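Uncharacterized protein (Bacteroides uniformis, PDB 4JPQ) is of unknown function but, as a member of carbohydrate-binding family 9, probably binds carbohydrate. Local coordinates at residues Y47-S52 with T192-S197; K67-S72 with E152-L157; V73-S78 with C107-R112; E86-E91 with F183-D188. All coordinates share one frame; numbering follows the deposited sequence.

Contacts 1, 2 and 4 meet at a buried polar cluster. Lys-185 of contact 4 forms a salt bridge with Glu-70 of contact 2 (NZ to OE2, 3.1 Å) and lies 3.2 Å through the same NZ from NE2 of His-194 in contact 1. The centres of contacts 1 and 4 are about 8 Å apart. Contact 3 joins contact 4 through a salt bridge, Arg-74 NH1 lying 2.7 Å from Asp-87 OD1. Strand 61-70 of contact 2 leads through a corner into strand 72-75 of contact 3. Two probable crystallisation additives lie nearby: a sulfate at Ser-78 in contact 3, and a cyclohexylpropylsulfonic acid about 4 Å from the Asp-188 side chain in contact 4.

Contact 1: Y47-S52 with T192-S197; sequences YKPEVS and TPHFLS
Thr-192 meets Tyr-47 through its methyl, CG2, which lies 3.7 Å from Tyr-47 CB; the two side chains cross at about a right angle. Threonine suits this place because its methyl can pack on Tyr-47. The backbone oxygen, Thr-192 O, accepts from His-194 ND1 at 3.0 Å. That bond is almost straight (177°) and lies in the imidazole plane, so it fixes the rotation of the ring. A water bonded to Tyr-47 N donates to Pro-193 O at 2.8 Å.

The imidazole of His-194 meets both Tyr-47 and Pro-49. Its CG, between the backbone N and the carbonyl carbon (chi1 55°), comes to 4.0 Å from Tyr-47 CD2. The edge of the Tyr-47 ring is directed at the imidazole face in an offset edge-to-face pair, with centroids 5.3 Å apart and planes at 89°. Pro-49 adds a CH-pi contact, its CG 4.0 Å from the imidazole centroid. A proline serves well here, since its compact ring offers C-H groups to imidazole and, through CD, to the face of Tyr-47.

Phe-195 N donates to a second water at 2.7 Å, and this water also bonds to Tyr-47 O. Leu-196 then slides past Pro-49 in the opposite direction, CD2 lying 3.7 Å from Pro-49 CD.

The contact joins the loop leading into strand 50-57 to strand 195-197, which pairs with strand 178-186. No direct hydrogen bond crosses between the segments: waters and ring packing join them. With ND1 donating to Thr-192 and NE2 bonded to Lys-185, His-194 is probably neutral, protonated on ND1.

Contact 2: K67-S72 with E152-L157; sequences KVKEAS and ECSWEL
Glu-70 OE2 is gripped by two groups, Trp-155 NE1 at 3.0 Å and the Lys-185 ammonium, in a salt bridge. The indole N-H approaches the anti lone pair, and the carboxylate lies nearly coplanar with the ring (planes 18° apart). Glu-70 CG lies between the backbone N and the carbonyl carbon (chi1 56°), and the extended chain of a glutamate reaches the indole edge; the lysine probably offsets the buried charge.

Val-68 covers one face of this indole, its CB 3.7 Å from the centroid of the five-membered ring in a CH-pi contact. Its beta branching sets CG2 over CZ2 and CG1 at the rim by NE1.

The backbones pair antiparallel, strand 61-70 with strand 152-162, consistent with the beta-sandwich fold of family 9 carbohydrate-binding modules. Val-68 and Trp-155 form a hydrogen-bonded pair, with Val-68 N 2.8 Å from Trp-155 O, and so do Glu-70 and Cys-153.

The other face, with Lys-67, Lys-69, Ser-154 and Glu-156, is more polar. Lys-69 CG packs 3.4 Å from Ser-154 OG, and its NZ stays 4.0 Å from Glu-152 OE2, beyond a salt bridge. Glu-156 CD lies 3.8 Å from Lys-67 CG, while OE1 bonds to His-65.

Contact 3: V73-S78 with C107-R112; sequences VRAVAS and CNCAGR. With SO4 (sulfate ion), chain D.
Ala-75 and Ala-110 meet methyl to methyl, CB to CB at 3.5 Å, in the closely packed half of this contact. Cys-109 SG packs against Ala-75 CB at 4.1 Å, near Arg-74 O, and also reaches Val-73 CB. SG stands between the backbone N and the carbonyl carbon (chi1 64°), which brings it against residues 73 to 75. Small residues suit a place where a turn is pressed against a strand.

That turn is a type I beta turn from Asn-108 to Gly-111, following strand 102-108. Asn-108 braces it from within, because OD1 accepts from Arg-112 N at 2.9 Å and, weakly, from Ala-110 N. Its amide ND2 faces the other way, touching the methyls of Ala-75 and Ala-77 and bonding to Asp-87. Gly-111, with positive phi (97°), takes a conformation that glycine adopts readily.

Toward Ala-77 and Ser-78 the contact becomes looser and wetter. A water donates to Ala-77 O at 2.7 Å and accepts from Asn-108 ND2 at 3.2 Å, with weaker bonds to Ala-75 O and Arg-112 NH1. The aliphatic part of Arg-112 passes Ala-77, with Arg-112 CG 3.3 Å from Ala-77 O, while NH2 bonds to Gly-143. At the exposed end Ser-78 N donates to a sulfate oxygen, O2, at 3.1 Å.

With no direct hydrogen bond between the segments, methyl and sulfur packing carries one half and a shared water the other. The sulfate, probably from the crystallisation liquor, suggests that the N-H groups of Ser-78 and Arg-83 can bind an anion.

Contact 4: E86-E91 with F183-D188; sequences EDACVE and FYKCGD
Cys-89 and Cys-186 form a hydrogen-bonded pair in which each backbone N donates to the other's O, both bonds 3.0 Å long. Glu-91 and Tyr-184 repeat the pattern two residues on, where Glu-91 N reaches Tyr-184 O at 2.7 Å. Between them Val-90 and Lys-185 make a non-hydrogen-bonded pair, and Val-90 CA gives a CA-H...O contact to Tyr-184 O. Past the strand end Gly-187, lacking a side chain, brings its CA to 3.3 Å from Asp-87 O.

The pairing aligns strands 89-95 and 178-186 antiparallel, their short axes at 165°. It lies in the buried interior, consistent with the beta-sandwich expected of family 9 carbohydrate-binding modules. Lys-185 and Val-90 turn to one face; Cys-89, Glu-91, Tyr-184 and Cys-186 turn to the other.

Among polar side chains, Lys-185 curls back on its own strand, bent at chi2 (72°) and chi4, and NZ donates to Cys-186 O at 3.0 Å. That oxygen also receives Cys-89 N, and the two donors come from opposite faces of its carbonyl plane. A long, flexible lysine can reach this carbonyl while its NZ also bonds to His-194. Asp-87 turns away from the second strand and binds Arg-74.

The Lys-185 methylenes serve as apolar surface, CD lying 3.9 Å from Val-90 CG1. Across the other face Glu-91 runs extended beyond CG, with OE1 3.6 Å from Tyr-184 CD2 and the carboxylate and ring planes 84° apart. Its other oxygen, OE2, ends 3.2 Å from Cys-186 SG, a small side chain that allows the carboxylate close by.

Contact 1: Y47-S52 with T192-S197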
loop_
_atom_site.group_PDB
_atom_site.type_symbol
_atom_site.label_atom_id
_atom_site.label_comp_id
_atom_site.label_asym_id
_atom_site.label_seq_id
_atom_site.Cartn_x
_atom_site.Cartn_y
_atom_site.Cartn_z
ATOM N N TYR A 47 -18.148 -4.732 -6.559
ATOM C CA TYR A 47 -17.091 -5.387 -7.334
ATOM C C TYR A 47 -15.881 -5.708 -6.445
ATOM O O TYR A 47 -15.322 -4.813 -5.817
ATOM C CB TYR A 47 -16.690 -4.548 -8.558
ATOM C CG TYR A 47 -15.582 -5.144 -9.399
ATOM C CD1 TYR A 47 -15.620 -6.488 -9.792
ATOM C CD2 TYR A 47 -14.512 -4.355 -9.860
ATOM C CE1 TYR A 47 -14.609 -7.037 -10.571
ATOM C CE2 TYR A 47 -13.503 -4.898 -10.649
ATOM C CZ TYR A 47 -13.557 -6.237 -10.998
ATOM O OH TYR A 47 -12.575 -6.801 -11.760
ATOM N N LYS A 48 -15.570 -7.005 -6.338
ATOM C CA LYS A 48 -14.444 -7.535 -5.565
ATOM C C LYS A 48 -13.461 -8.194 -6.541
ATOM O O LYS A 48 -13.574 -9.396 -6.817
ATOM C CB LYS A 48 -14.929 -8.568 -4.526
ATOM C CG LYS A 48 -13.832 -9.212 -3.661
ATOM C CD LYS A 48 -14.283 -10.508 -3.003
ATOM C CE LYS A 48 -15.369 -10.280 -1.962
ATOM N NZ LYS A 48 -15.707 -11.537 -1.245
ATOM N N PRO A 49 -12.518 -7.410 -7.093
ATOM C CA PRO A 49 -11.476 -8.038 -7.895
ATOM C C PRO A 49 -10.577 -8.836 -6.960
ATOM O O PRO A 49 -10.426 -8.478 -5.800
ATOM C CB PRO A 49 -10.725 -6.856 -8.502
ATOM C CG PRO A 49 -10.976 -5.735 -7.563
ATOM C CD PRO A 49 -12.388 -5.943 -7.103
ATOM N N GLU A 50 -10.015 -9.922 -7.467
ATOM C CA GLU A 50 -9.207 -10.838 -6.671
ATOM C C GLU A 50 -7.849 -10.185 -6.384
ATOM O O GLU A 50 -7.052 -9.976 -7.297
ATOM C CB GLU A 50 -9.076 -12.156 -7.424
ATOM C CG GLU A 50 -8.464 -13.299 -6.645
ATOM C CD GLU A 50 -8.258 -14.523 -7.513
ATOM O OE1 GLU A 50 -9.128 -14.816 -8.370
ATOM O OE2 GLU A 50 -7.215 -15.186 -7.331
ATOM N N VAL A 51 -7.620 -9.829 -5.116
ATOM C CA VAL A 51 -6.389 -9.154 -4.679
ATOM C C VAL A 51 -5.819 -9.784 -3.405
ATOM O O VAL A 51 -6.559 -10.107 -2.478
ATOM C CB VAL A 51 -6.645 -7.644 -4.430
ATOM C CG1 VAL A 51 -5.379 -6.922 -3.957
ATOM C CG2 VAL A 51 -7.186 -6.991 -5.698
ATOM N N SER A 52 -4.500 -9.952 -3.381
ATOM C CA SER A 52 -3.789 -10.443 -2.211
ATOM C C SER A 52 -2.499 -9.633 -2.041
ATOM O O SER A 52 -2.033 -8.970 -2.983
ATOM C CB SER A 52 -3.506 -11.943 -2.313
ATOM O OG SER A 52 -2.584 -12.231 -3.340
ATOM N N THR A 192 -15.387 -0.018 -13.699
ATOM C CA THR A 192 -16.132 -0.476 -12.527
ATOM C C THR A 192 -15.341 -0.044 -11.283
ATOM O O THR A 192 -14.452 -0.778 -10.821
ATOM C CB THR A 192 -16.345 -2.007 -12.538
ATOM O OG1 THR A 192 -16.750 -2.428 -13.838
ATOM C CG2 THR A 192 -17.419 -2.408 -11.520
ATOM N N PRO A 193 -15.626 1.166 -10.754
ATOM C CA PRO A 193 -14.905 1.580 -9.546
ATOM C C PRO A 193 -15.266 0.658 -8.391
ATOM O O PRO A 193 -16.356 0.078 -8.369
ATOM C CB PRO A 193 -15.377 3.022 -9.305
ATOM C CG PRO A 193 -15.954 3.468 -10.592
ATOM C CD PRO A 193 -16.491 2.245 -11.267
ATOM N N HIS A 194 -14.340 0.529 -7.457
ATOM C CA HIS A 194 -14.496 -0.381 -6.331
ATOM C C HIS A 194 -13.635 0.045 -5.175
ATOM O O HIS A 194 -12.714 0.852 -5.340
ATOM C CB HIS A 194 -14.102 -1.770 -6.772
ATOM C CG HIS A 194 -12.733 -1.832 -7.350
ATOM N ND1 HIS A 194 -12.471 -1.552 -8.671
ATOM C CD2 HIS A 194 -11.543 -2.100 -6.777
ATOM C CE1 HIS A 194 -11.175 -1.667 -8.887
ATOM N NE2 HIS A 194 -10.592 -1.994 -7.753
ATOM N N PHE A 195 -13.953 -0.494 -4.004
ATOM C CA PHE A 195 -13.262 -0.137 -2.758
ATOM C C PHE A 195 -13.133 -1.353 -1.844
ATOM O O PHE A 195 -14.139 -1.839 -1.313
ATOM C CB PHE A 195 -14.032 0.987 -2.069
ATOM C CG PHE A 195 -14.107 2.229 -2.884
ATOM C CD1 PHE A 195 -12.984 3.052 -3.009
ATOM C CD2 PHE A 195 -15.260 2.552 -3.585
ATOM C CE1 PHE A 195 -13.022 4.211 -3.785
ATOM C CE2 PHE A 195 -15.306 3.700 -4.374
ATOM C CZ PHE A 195 -14.185 4.538 -4.471
ATOM N N LEU A 196 -11.897 -1.832 -1.700
ATOM C CA LEU A 196 -11.545 -3.025 -0.923
ATOM C C LEU A 196 -10.523 -2.711 0.155
ATOM O O LEU A 196 -9.651 -1.863 -0.044
ATOM C CB LEU A 196 -10.989 -4.101 -1.853
ATOM C CG LEU A 196 -11.975 -5.101 -2.459
ATOM C CD1 LEU A 196 -13.257 -4.482 -2.985
ATOM C CD2 LEU A 196 -11.283 -5.917 -3.544
ATOM N N SER A 197 -10.658 -3.386 1.298
ATOM C CA SER A 197 -9.734 -3.220 2.433
ATOM C C SER A 197 -9.347 -4.570 3.033
ATOM O O SER A 197 -10.016 -5.593 2.791
ATOM C CB SER A 197 -10.341 -2.349 3.533
ATOM O OG SER A 197 -11.337 -3.063 4.267
HETATM O O HOH W 1 -15.701 -2.593 -3.986
HETATM O O HOH W 2 -18.279 -1.725 -7.446
#

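Contact 2: K67-S72 with E152-L157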
loop_
_atom_site.group_PDB
_atom_site.type_symbol
_atom_site.label_atom_id
_atom_site.label_comp_id
_atom_site.label_asym_id
_atom_site.label_seq_id
_atom_site.Cartn_x
_atom_site.Cartn_y
_atom_site.Cartn_z
ATOM N N LYS A 67 -0.589 -8.586 -5.335
ATOM C CA LYS A 67 -0.978 -9.315 -6.560
ATOM C C LYS A 67 -2.443 -8.963 -6.831
ATOM O O LYS A 67 -3.263 -9.030 -5.923
ATOM C CB LYS A 67 -0.829 -10.817 -6.389
ATOM C CG LYS A 67 0.606 -11.324 -6.372
ATOM C CD LYS A 67 0.715 -12.780 -5.911
ATOM C CE LYS A 67 -0.012 -13.782 -6.800
ATOM N NZ LYS A 67 0.278 -15.172 -6.349
ATOM N N VAL A 68 -2.765 -8.616 -8.073
ATOM C CA VAL A 68 -4.121 -8.217 -8.484
ATOM C C VAL A 68 -4.582 -8.910 -9.775
ATOM O O VAL A 68 -3.768 -9.160 -10.656
ATOM C CB VAL A 68 -4.136 -6.694 -8.753
ATOM C CG1 VAL A 68 -5.496 -6.219 -9.249
ATOM C CG2 VAL A 68 -3.722 -5.917 -7.507
ATOM N N LYS A 69 -5.880 -9.225 -9.849
ATOM C CA LYS A 69 -6.544 -9.703 -11.074
ATOM C C LYS A 69 -7.881 -8.948 -11.154
ATOM O O LYS A 69 -8.740 -9.149 -10.297
ATOM C CB LYS A 69 -6.753 -11.224 -11.105
ATOM C CG LYS A 69 -7.125 -11.750 -12.506
ATOM C CD LYS A 69 -7.294 -13.265 -12.610
ATOM C CE LYS A 69 -8.570 -13.742 -11.930
ATOM N NZ LYS A 69 -8.873 -15.163 -12.259
ATOM N N GLU A 70 -8.031 -8.068 -12.157
ATOM C CA GLU A 70 -9.249 -7.234 -12.351
ATOM C C GLU A 70 -9.646 -7.042 -13.808
ATOM O O GLU A 70 -8.855 -7.310 -14.712
ATOM C CB GLU A 70 -9.108 -5.868 -11.658
ATOM C CG GLU A 70 -7.897 -5.052 -12.080
ATOM C CD GLU A 70 -7.774 -3.726 -11.335
ATOM O OE1 GLU A 70 -8.802 -3.052 -11.077
ATOM O OE2 GLU A 70 -6.625 -3.333 -11.033
ATOM N N ALA A 71 -10.877 -6.559 -14.009
ATOM C CA ALA A 71 -11.480 -6.397 -15.355
ATOM C C ALA A 71 -10.894 -5.291 -16.228
ATOM O O ALA A 71 -11.117 -5.300 -17.441
ATOM C CB ALA A 71 -13.002 -6.249 -15.261
ATOM N N SER A 72 -10.193 -4.332 -15.622
ATOM C CA SER A 72 -9.536 -3.251 -16.371
ATOM C C SER A 72 -8.439 -2.582 -15.557
ATOM O O SER A 72 -8.465 -2.631 -14.326
ATOM C CB SER A 72 -10.542 -2.192 -16.857
ATOM O OG SER A 72 -11.121 -1.457 -15.790
ATOM N N GLU A 152 -9.552 -8.538 -18.799
ATOM C CA GLU A 152 -9.012 -9.119 -17.580
ATOM C C GLU A 152 -7.493 -9.038 -17.645
ATOM O O GLU A 152 -6.899 -9.389 -18.662
ATOM C CB GLU A 152 -9.457 -10.560 -17.346
ATOM C CG GLU A 152 -9.304 -10.923 -15.876
ATOM C CD GLU A 152 -9.698 -12.350 -15.541
ATOM O OE1 GLU A 152 -9.035 -13.276 -16.050
ATOM O OE2 GLU A 152 -10.627 -12.547 -14.725
ATOM N N CYS A 153 -6.893 -8.548 -16.564
ATOM C CA CYS A 153 -5.449 -8.343 -16.480
ATOM C C CYS A 153 -4.894 -8.679 -15.094
ATOM O O CYS A 153 -5.394 -8.154 -14.089
ATOM C CB CYS A 153 -5.149 -6.879 -16.796
ATOM S SG CYS A 153 -3.456 -6.373 -16.411
ATOM N N SER A 154 -3.867 -9.536 -15.058
ATOM C CA SER A 154 -3.171 -9.892 -13.817
ATOM C C SER A 154 -1.902 -9.038 -13.689
ATOM O O SER A 154 -1.091 -9.011 -14.601
ATOM C CB SER A 154 -2.803 -11.373 -13.780
ATOM O OG SER A 154 -3.956 -12.177 -13.683
ATOM N N TRP A 155 -1.761 -8.308 -12.585
ATOM C CA TRP A 155 -0.558 -7.509 -12.338
ATOM C C TRP A 155 -0.098 -7.616 -10.909
ATOM O O TRP A 155 -0.850 -8.059 -10.053
ATOM C CB TRP A 155 -0.737 -6.044 -12.739
ATOM C CG TRP A 155 -1.855 -5.307 -12.076
ATOM C CD1 TRP A 155 -3.177 -5.363 -12.404
ATOM C CD2 TRP A 155 -1.742 -4.328 -11.035
ATOM N NE1 TRP A 155 -3.900 -4.508 -11.606
ATOM C CE2 TRP A 155 -3.042 -3.868 -10.752
ATOM C CE3 TRP A 155 -0.666 -3.801 -10.305
ATOM C CZ2 TRP A 155 -3.297 -2.910 -9.775
ATOM C CZ3 TRP A 155 -0.928 -2.843 -9.319
ATOM C CH2 TRP A 155 -2.229 -2.416 -9.065
ATOM N N GLU A 156 1.166 -7.246 -10.696
ATOM C CA GLU A 156 1.809 -7.274 -9.396
ATOM C C GLU A 156 2.587 -5.983 -9.190
ATOM O O GLU A 156 3.030 -5.353 -10.153
ATOM C CB GLU A 156 2.760 -8.464 -9.275
ATOM C CG GLU A 156 2.120 -9.800 -9.635
ATOM C CD GLU A 156 2.993 -11.016 -9.343
ATOM O OE1 GLU A 156 4.064 -10.867 -8.718
ATOM O OE2 GLU A 156 2.587 -12.137 -9.730
ATOM N N LEU A 157 2.751 -5.609 -7.926
ATOM C CA LEU A 157 3.422 -4.376 -7.544
ATOM C C LEU A 157 4.133 -4.520 -6.212
ATOM O O LEU A 157 3.609 -5.172 -5.315
ATOM C CB LEU A 157 2.407 -3.231 -7.483
ATOM C CG LEU A 157 2.930 -1.828 -7.115
ATOM C CD1 LEU A 157 2.209 -0.757 -7.913
ATOM C CD2 LEU A 157 2.881 -1.518 -5.620
#

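Contact 3: V73-S78 with C107-R112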
loop_
_atom_site.group_PDB
_atom_site.type_symbol
_atom_site.label_atom_id
_atom_site.label_comp_id
_atom_site.label_asym_id
_atom_site.label_seq_id
_atom_site.Cartn_x
_atom_site.Cartn_y
_atom_site.Cartn_z
ATOM N N VAL A 73 -7.499 -1.960 -16.270
ATOM C CA VAL A 73 -6.381 -1.216 -15.675
ATOM C C VAL A 73 -6.223 0.139 -16.353
ATOM O O VAL A 73 -6.611 0.310 -17.507
ATOM C CB VAL A 73 -5.057 -2.003 -15.713
ATOM C CG1 VAL A 73 -5.153 -3.226 -14.815
ATOM C CG2 VAL A 73 -4.669 -2.417 -17.125
ATOM N N ARG A 74 -5.619 1.078 -15.633
ATOM C CA ARG A 74 -5.480 2.473 -16.073
ATOM C C ARG A 74 -4.337 3.129 -15.301
ATOM O O ARG A 74 -4.148 2.807 -14.142
ATOM C CB ARG A 74 -6.798 3.183 -15.755
ATOM C CG ARG A 74 -6.923 4.654 -16.116
ATOM C CD ARG A 74 -8.268 5.189 -15.627
ATOM N NE ARG A 74 -8.543 6.556 -16.079
ATOM C CZ ARG A 74 -8.167 7.686 -15.473
ATOM N NH1 ARG A 74 -7.458 7.696 -14.335
ATOM N NH2 ARG A 74 -8.505 8.847 -16.024
ATOM N N ALA A 75 -3.586 4.019 -15.940
ATOM C CA ALA A 75 -2.469 4.742 -15.281
ATOM C C ALA A 75 -2.187 6.064 -15.984
ATOM O O ALA A 75 -1.193 6.216 -16.676
ATOM C CB ALA A 75 -1.230 3.879 -15.225
ATOM N N VAL A 76 -3.123 6.993 -15.846
ATOM C CA VAL A 76 -3.033 8.313 -16.463
ATOM C C VAL A 76 -2.065 9.254 -15.724
ATOM O O VAL A 76 -1.408 10.075 -16.370
ATOM C CB VAL A 76 -4.451 8.957 -16.619
ATOM C CG1 VAL A 76 -4.376 10.369 -17.221
ATOM C CG2 VAL A 76 -5.336 8.054 -17.482
ATOM N N ALA A 77 -1.983 9.134 -14.400
ATOM C CA ALA A 77 -1.168 10.044 -13.579
ATOM C C ALA A 77 0.236 10.250 -14.142
ATOM O O ALA A 77 0.980 9.296 -14.248
ATOM C CB ALA A 77 -1.104 9.543 -12.146
ATOM N N SER A 78 0.569 11.480 -14.534
ATOM C CA SER A 78 1.859 11.758 -15.194
ATOM C C SER A 78 3.078 11.807 -14.275
ATOM O O SER A 78 4.202 11.652 -14.757
ATOM C CB SER A 78 1.786 13.035 -16.044
ATOM O OG SER A 78 1.531 14.161 -15.235
ATOM N N CYS A 107 -0.064 3.848 -4.716
ATOM C CA CYS A 107 0.746 3.607 -5.917
ATOM C C CYS A 107 -0.096 3.013 -7.046
ATOM O O CYS A 107 -0.783 1.999 -6.830
ATOM C CB CYS A 107 1.874 2.660 -5.536
ATOM S SG CYS A 107 3.264 2.687 -6.670
ATOM N N ASN A 108 -0.112 3.656 -8.219
ATOM C CA ASN A 108 -0.887 3.100 -9.353
ATOM C C ASN A 108 -0.115 1.965 -9.992
ATOM O O ASN A 108 1.096 1.816 -9.751
ATOM C CB ASN A 108 -1.371 4.148 -10.383
ATOM C CG ASN A 108 -0.262 4.774 -11.231
ATOM O OD1 ASN A 108 0.889 4.348 -11.237
ATOM N ND2 ASN A 108 -0.639 5.799 -11.994
ATOM N N CYS A 109 -0.810 1.198 -10.832
ATOM C CA CYS A 109 -0.224 0.027 -11.513
ATOM C C CYS A 109 0.999 0.294 -12.406
ATOM O O CYS A 109 1.732 -0.640 -12.713
ATOM C CB CYS A 109 -1.293 -0.726 -12.305
ATOM S SG CYS A 109 -2.018 0.222 -13.651
ATOM N N ALA A 110 1.208 1.544 -12.819
ATOM C CA ALA A 110 2.404 1.939 -13.593
ATOM C C ALA A 110 3.600 2.357 -12.728
ATOM O O ALA A 110 4.655 2.676 -13.278
ATOM C CB ALA A 110 2.057 3.047 -14.580
ATOM N N GLY A 111 3.442 2.363 -11.402
ATOM C CA GLY A 111 4.512 2.739 -10.479
ATOM C C GLY A 111 4.534 4.166 -9.964
ATOM O O GLY A 111 5.408 4.497 -9.163
ATOM N N ARG A 112 3.627 5.025 -10.429
ATOM C CA ARG A 112 3.537 6.401 -9.918
ATOM C C ARG A 112 3.056 6.286 -8.476
ATOM O O ARG A 112 2.081 5.553 -8.210
ATOM C CB ARG A 112 2.513 7.240 -10.679
ATOM C CG ARG A 112 2.729 7.457 -12.157
ATOM C CD ARG A 112 4.022 8.190 -12.498
ATOM N NE ARG A 112 5.090 7.253 -12.851
ATOM C CZ ARG A 112 5.195 6.599 -14.023
ATOM N NH1 ARG A 112 4.276 6.717 -15.000
ATOM N NH2 ARG A 112 6.225 5.776 -14.212
HETATM S S SO4 D . -1.537 13.730 -12.546
HETATM O O1 SO4 D . -1.957 15.083 -12.102
HETATM O O2 SO4 D . -1.720 13.573 -14.018
HETATM O O3 SO4 D . -0.103 13.478 -12.184
HETATM O O4 SO4 D . -2.440 12.766 -11.877
HETATM O O HOH W 3 0.984 6.585 -14.690
#

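Contact 4: E86-E91 with F183-D188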
loop_
_atom_site.group_PDB
_atom_site.type_symbol
_atom_site.label_atom_id
_atom_site.label_comp_id
_atom_site.label_asym_id
_atom_site.label_seq_id
_atom_site.Cartn_x
_atom_site.Cartn_y
_atom_site.Cartn_z
ATOM N N GLU A 86 -7.419 7.413 -8.799
ATOM C CA GLU A 86 -8.307 7.320 -9.978
ATOM C C GLU A 86 -7.924 6.199 -10.924
ATOM O O GLU A 86 -8.791 5.643 -11.612
ATOM C CB GLU A 86 -8.307 8.625 -10.750
ATOM C CG GLU A 86 -8.805 9.806 -9.939
ATOM C CD GLU A 86 -8.805 11.084 -10.717
ATOM O OE1 GLU A 86 -8.084 11.189 -11.739
ATOM O OE2 GLU A 86 -9.533 11.987 -10.291
ATOM N N ASP A 87 -6.624 5.917 -10.977
ATOM C CA ASP A 87 -6.039 4.834 -11.763
ATOM C C ASP A 87 -6.203 3.533 -10.951
ATOM O O ASP A 87 -6.659 3.578 -9.807
ATOM C CB ASP A 87 -4.539 5.121 -11.998
ATOM C CG ASP A 87 -4.296 6.382 -12.801
ATOM O OD1 ASP A 87 -5.034 6.624 -13.778
ATOM O OD2 ASP A 87 -3.328 7.120 -12.508
ATOM N N ALA A 88 -5.875 2.383 -11.559
ATOM C CA ALA A 88 -5.878 1.082 -10.846
ATOM C C ALA A 88 -4.778 1.234 -9.818
ATOM O O ALA A 88 -3.607 1.400 -10.180
ATOM C CB ALA A 88 -5.586 -0.082 -11.778
ATOM N N CYS A 89 -5.161 1.189 -8.546
ATOM C CA CYS A 89 -4.274 1.564 -7.463
ATOM C C CYS A 89 -4.359 0.682 -6.239
ATOM O O CYS A 89 -5.457 0.325 -5.819
ATOM C CB CYS A 89 -4.678 2.994 -7.092
ATOM S SG CYS A 89 -3.800 3.804 -5.754
ATOM N N VAL A 90 -3.187 0.380 -5.663
ATOM C CA VAL A 90 -3.058 -0.344 -4.389
ATOM C C VAL A 90 -2.472 0.652 -3.389
ATOM O O VAL A 90 -1.679 1.537 -3.771
ATOM C CB VAL A 90 -2.200 -1.609 -4.450
ATOM C CG1 VAL A 90 -2.898 -2.655 -5.306
ATOM C CG2 VAL A 90 -0.777 -1.338 -4.935
ATOM N N GLU A 91 -2.883 0.513 -2.127
ATOM C CA GLU A 91 -2.534 1.471 -1.085
ATOM C C GLU A 91 -2.129 0.799 0.231
ATOM O O GLU A 91 -2.576 -0.308 0.533
ATOM C CB GLU A 91 -3.725 2.416 -0.835
ATOM C CG GLU A 91 -4.325 3.072 -2.088
ATOM C CD GLU A 91 -5.488 4.018 -1.827
ATOM O OE1 GLU A 91 -5.944 4.141 -0.682
ATOM O OE2 GLU A 91 -5.972 4.637 -2.792
ATOM N N PHE A 183 -4.556 -1.909 4.329
ATOM C CA PHE A 183 -4.188 -2.071 2.919
ATOM C C PHE A 183 -5.442 -1.956 2.074
ATOM O O PHE A 183 -6.486 -2.475 2.468
ATOM C CB PHE A 183 -3.503 -3.421 2.700
ATOM C CG PHE A 183 -2.400 -3.700 3.687
ATOM C CD1 PHE A 183 -2.696 -4.225 4.943
ATOM C CD2 PHE A 183 -1.065 -3.414 3.378
ATOM C CE1 PHE A 183 -1.689 -4.463 5.868
ATOM C CE2 PHE A 183 -0.055 -3.663 4.301
ATOM C CZ PHE A 183 -0.367 -4.181 5.549
ATOM N N TYR A 184 -5.346 -1.246 0.943
ATOM C CA TYR A 184 -6.506 -1.024 0.082
ATOM C C TYR A 184 -6.245 -1.184 -1.414
ATOM O O TYR A 184 -5.114 -1.046 -1.887
ATOM C CB TYR A 184 -7.078 0.391 0.271
ATOM C CG TYR A 184 -7.250 0.899 1.680
ATOM C CD1 TYR A 184 -8.134 0.283 2.556
ATOM C CD2 TYR A 184 -6.579 2.050 2.121
ATOM C CE1 TYR A 184 -8.322 0.765 3.855
ATOM C CE2 TYR A 184 -6.754 2.538 3.413
ATOM C CZ TYR A 184 -7.638 1.911 4.275
ATOM O OH TYR A 184 -7.799 2.402 5.547
ATOM N N LYS A 185 -7.347 -1.426 -2.129
ATOM C CA LYS A 185 -7.414 -1.493 -3.589
ATOM C C LYS A 185 -8.573 -0.600 -4.048
ATOM O O LYS A 185 -9.645 -0.596 -3.422
ATOM C CB LYS A 185 -7.711 -2.902 -4.040
ATOM C CG LYS A 185 -7.924 -3.086 -5.534
ATOM C CD LYS A 185 -6.645 -2.951 -6.342
ATOM C CE LYS A 185 -6.895 -3.051 -7.850
ATOM N NZ LYS A 185 -7.475 -1.842 -8.499
ATOM N N CYS A 186 -8.362 0.127 -5.147
ATOM C CA CYS A 186 -9.389 0.999 -5.711
ATOM C C CYS A 186 -9.050 1.430 -7.133
ATOM O O CYS A 186 -8.030 1.019 -7.677
ATOM C CB CYS A 186 -9.579 2.250 -4.822
ATOM S SG CYS A 186 -8.151 3.343 -4.825
ATOM N N GLY A 187 -9.933 2.247 -7.718
ATOM C CA GLY A 187 -9.739 2.838 -9.040
ATOM C C GLY A 187 -10.945 3.680 -9.389
ATOM O O GLY A 187 -11.849 3.201 -10.056
ATOM N N ASP A 188 -10.974 4.911 -8.866
ATOM C CA ASP A 188 -12.128 5.808 -8.996
ATOM C C ASP A 188 -12.602 6.023 -10.431
ATOM O O ASP A 188 -13.804 6.032 -10.654
ATOM C CB ASP A 188 -11.903 7.172 -8.286
ATOM C CG ASP A 188 -11.824 7.062 -6.738
ATOM O OD1 ASP A 188 -11.611 5.961 -6.188
ATOM O OD2 ASP A 188 -11.959 8.110 -6.069
#